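Local coordinates for protein beta-mannosidase (Trichoderma harzianum, PDB 4CVU) that probably removes beta-linked mannose from the ends of oligosaccharides, as a fungal beta-mannosidase of glycoside hydrolase family 2, at residues 311-314 / 320-323. Sequence-based numbering, arbitrary orientation.
Sequences KLWW and NQQL
With CG anti to the backbone N (chi1 -177°), Trp-313 lays its indole alongside Leu-323, while a bend at chi2 (71°) turns the carboxamide of Gln-321 toward the backbone of Trp-314. There NE2 of Gln-321 donates to Trp-314 O at 3.0 Å, nearly in its own amide plane but above the plane of the carbonyl. Next to it, Trp-314 N donates a hydrogen bond to Asn-320 O at 3.0 Å, so both backbone polar groups of Trp-314 are held from the 320-323 side. Cutting Gln-321 back to an alanine removes the carboxamide and would probably leave Trp-314 O without this donor. On the indole of Trp-313, CD1 meets Leu-323 CD2 at 3.4 Å, and Gln-322 O comes up to the rim of the indole, in the plane of the ring. Farther along, Gln-322 CG packs on Lys-311 CB, and one water donates to both Lys-311 O and Gln-322 O. The whole loop links strands 298-305 and 324-332 of the antiparallel sheet in the family 2 immunoglobulin-like domain; Trp-313 NE1 reaches Asp-437 O in helix 430-439, and Trp-313 also pairs through its backbone with Phe-348, just past strand 340-346.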
ATOM      1  N   LYS A 311      -6.495 -46.130 -27.693  1.00 54.97           N
ATOM      2  CA  LYS A 311      -5.692 -45.064 -28.274  1.00 54.69           C
ATOM      3  C   LYS A 311      -4.775 -44.412 -27.222  1.00 52.19           C
ATOM      4  O   LYS A 311      -5.193 -44.207 -26.088  1.00 49.87           O
ATOM      5  CB  LYS A 311      -6.607 -44.017 -28.888  1.00 58.41           C
ATOM      6  CG  LYS A 311      -7.353 -44.516 -30.116  1.00 59.90           C
ATOM      7  CD  LYS A 311      -8.296 -43.456 -30.635  1.00 61.33           C
ATOM      8  CE  LYS A 311      -9.126 -43.979 -31.789  1.00 65.81           C
ATOM      9  NZ  LYS A 311      -9.225 -42.945 -32.861  1.00 68.54           N
ATOM     10  N   LEU A 312      -3.532 -44.121 -27.609  1.00 50.91           N
ATOM     11  CA  LEU A 312      -2.494 -43.697 -26.666  1.00 49.28           C
ATOM     12  C   LEU A 312      -2.563 -42.208 -26.258  1.00 46.84           C
ATOM     13  O   LEU A 312      -2.924 -41.347 -27.041  1.00 48.75           O
ATOM     14  CB  LEU A 312      -1.091 -44.037 -27.194  1.00 48.61           C
ATOM     15  CG  LEU A 312      -0.799 -45.509 -27.498  1.00 49.41           C
ATOM     16  CD1 LEU A 312       0.682 -45.744 -27.754  1.00 50.01           C
ATOM     17  CD2 LEU A 312      -1.254 -46.406 -26.372  1.00 49.53           C
ATOM     18  N   TRP A 313      -2.241 -41.952 -25.006  1.00 45.31           N
ATOM     19  CA  TRP A 313      -2.026 -40.599 -24.505  1.00 45.50           C
ATOM     20  C   TRP A 313      -0.598 -40.178 -24.826  1.00 43.46           C
ATOM     21  O   TRP A 313       0.347 -40.958 -24.646  1.00 43.44           O
ATOM     22  CB  TRP A 313      -2.272 -40.569 -23.000  1.00 43.46           C
ATOM     23  CG  TRP A 313      -2.160 -39.206 -22.315  1.00 42.84           C
ATOM     24  CD1 TRP A 313      -3.191 -38.359 -22.004  1.00 42.82           C
ATOM     25  CD2 TRP A 313      -0.961 -38.578 -21.807  1.00 42.18           C
ATOM     26  NE1 TRP A 313      -2.703 -37.228 -21.353  1.00 42.12           N
ATOM     27  CE2 TRP A 313      -1.345 -37.350 -21.212  1.00 41.25           C
ATOM     28  CE3 TRP A 313       0.400 -38.921 -21.815  1.00 41.80           C
ATOM     29  CZ2 TRP A 313      -0.422 -36.474 -20.645  1.00 40.71           C
ATOM     30  CZ3 TRP A 313       1.321 -38.036 -21.210  1.00 41.30           C
ATOM     31  CH2 TRP A 313       0.899 -36.841 -20.654  1.00 40.45           C
ATOM     32  N   TRP A 314      -0.469 -38.949 -25.305  1.00 43.00           N
ATOM     33  CA  TRP A 314       0.830 -38.317 -25.526  1.00 42.89           C
ATOM     34  C   TRP A 314       0.866 -36.932 -24.852  1.00 41.86           C
ATOM     35  O   TRP A 314      -0.171 -36.280 -24.685  1.00 39.85           O
ATOM     36  CB  TRP A 314       1.081 -38.132 -27.032  1.00 43.61           C
ATOM     37  CG  TRP A 314       1.033 -39.407 -27.822  1.00 44.24           C
ATOM     38  CD1 TRP A 314      -0.065 -39.937 -28.426  1.00 45.09           C
ATOM     39  CD2 TRP A 314       2.125 -40.295 -28.118  1.00 43.94           C
ATOM     40  NE1 TRP A 314       0.262 -41.089 -29.076  1.00 45.57           N
ATOM     41  CE2 TRP A 314       1.598 -41.342 -28.906  1.00 45.41           C
ATOM     42  CE3 TRP A 314       3.485 -40.309 -27.804  1.00 43.45           C
ATOM     43  CZ2 TRP A 314       2.380 -42.389 -29.375  1.00 45.30           C
ATOM     44  CZ3 TRP A 314       4.273 -41.353 -28.274  1.00 45.33           C
ATOM     45  CH2 TRP A 314       3.711 -42.383 -29.058  1.00 45.98           C
ATOM     46  N   ASN A 320      -2.097 -36.794 -29.447  1.00 47.06           N
ATOM     47  CA  ASN A 320      -3.362 -36.435 -28.782  1.00 48.57           C
ATOM     48  C   ASN A 320      -3.310 -36.749 -27.316  1.00 47.84           C
ATOM     49  O   ASN A 320      -2.601 -37.666 -26.903  1.00 46.33           O
ATOM     50  CB  ASN A 320      -4.549 -37.168 -29.409  1.00 51.69           C
ATOM     51  CG  ASN A 320      -4.855 -36.685 -30.813  1.00 54.38           C
ATOM     52  OD1 ASN A 320      -4.307 -35.692 -31.277  1.00 55.85           O
ATOM     53  ND2 ASN A 320      -5.725 -37.406 -31.506  1.00 55.42           N
ATOM     54  N   GLN A 321      -4.098 -36.003 -26.542  1.00 47.05           N
ATOM     55  CA  GLN A 321      -4.204 -36.230 -25.123  1.00 47.16           C
ATOM     56  C   GLN A 321      -5.416 -37.119 -24.847  1.00 47.60           C
ATOM     57  O   GLN A 321      -6.325 -36.760 -24.117  1.00 47.29           O
ATOM     58  CB  GLN A 321      -4.245 -34.890 -24.368  1.00 47.80           C
ATOM     59  CG  GLN A 321      -2.876 -34.208 -24.367  1.00 46.04           C
ATOM     60  CD  GLN A 321      -2.503 -33.668 -25.727  1.00 44.14           C
ATOM     61  OE1 GLN A 321      -3.256 -32.886 -26.296  1.00 45.63           O
ATOM     62  NE2 GLN A 321      -1.345 -34.067 -26.247  1.00 42.85           N
ATOM     63  N   GLN A 322      -5.387 -38.313 -25.434  1.00 49.66           N
ATOM     64  CA  GLN A 322      -6.489 -39.260 -25.320  1.00 48.10           C
ATOM     65  C   GLN A 322      -6.682 -39.712 -23.881  1.00 45.57           C
ATOM     66  O   GLN A 322      -5.772 -40.258 -23.266  1.00 43.97           O
ATOM     67  CB  GLN A 322      -6.222 -40.485 -26.194  1.00 50.44           C
ATOM     68  CG  GLN A 322      -7.384 -41.470 -26.249  1.00 51.36           C
ATOM     69  CD  GLN A 322      -8.572 -40.923 -27.030  1.00 52.67           C
ATOM     70  OE1 GLN A 322      -8.440 -40.561 -28.200  1.00 53.40           O
ATOM     71  NE2 GLN A 322      -9.743 -40.872 -26.384  1.00 53.04           N
ATOM     72  N   LEU A 323      -7.879 -39.503 -23.368  1.00 45.38           N
ATOM     73  CA  LEU A 323      -8.215 -39.944 -22.024  1.00 48.48           C
ATOM     74  C   LEU A 323      -9.493 -40.772 -22.085  1.00 49.62           C
ATOM     75  O   LEU A 323     -10.256 -40.643 -23.032  1.00 49.06           O
ATOM     76  CB  LEU A 323      -8.404 -38.744 -21.072  1.00 45.91           C
ATOM     77  CG  LEU A 323      -7.120 -37.939 -20.881  1.00 46.26           C
ATOM     78  CD1 LEU A 323      -7.435 -36.668 -20.126  1.00 47.43           C
ATOM     79  CD2 LEU A 323      -6.037 -38.761 -20.164  1.00 45.79           C
TER
HETATM   80  O   HOH W   1      -5.131 -43.073 -23.634  1.00 42.64           O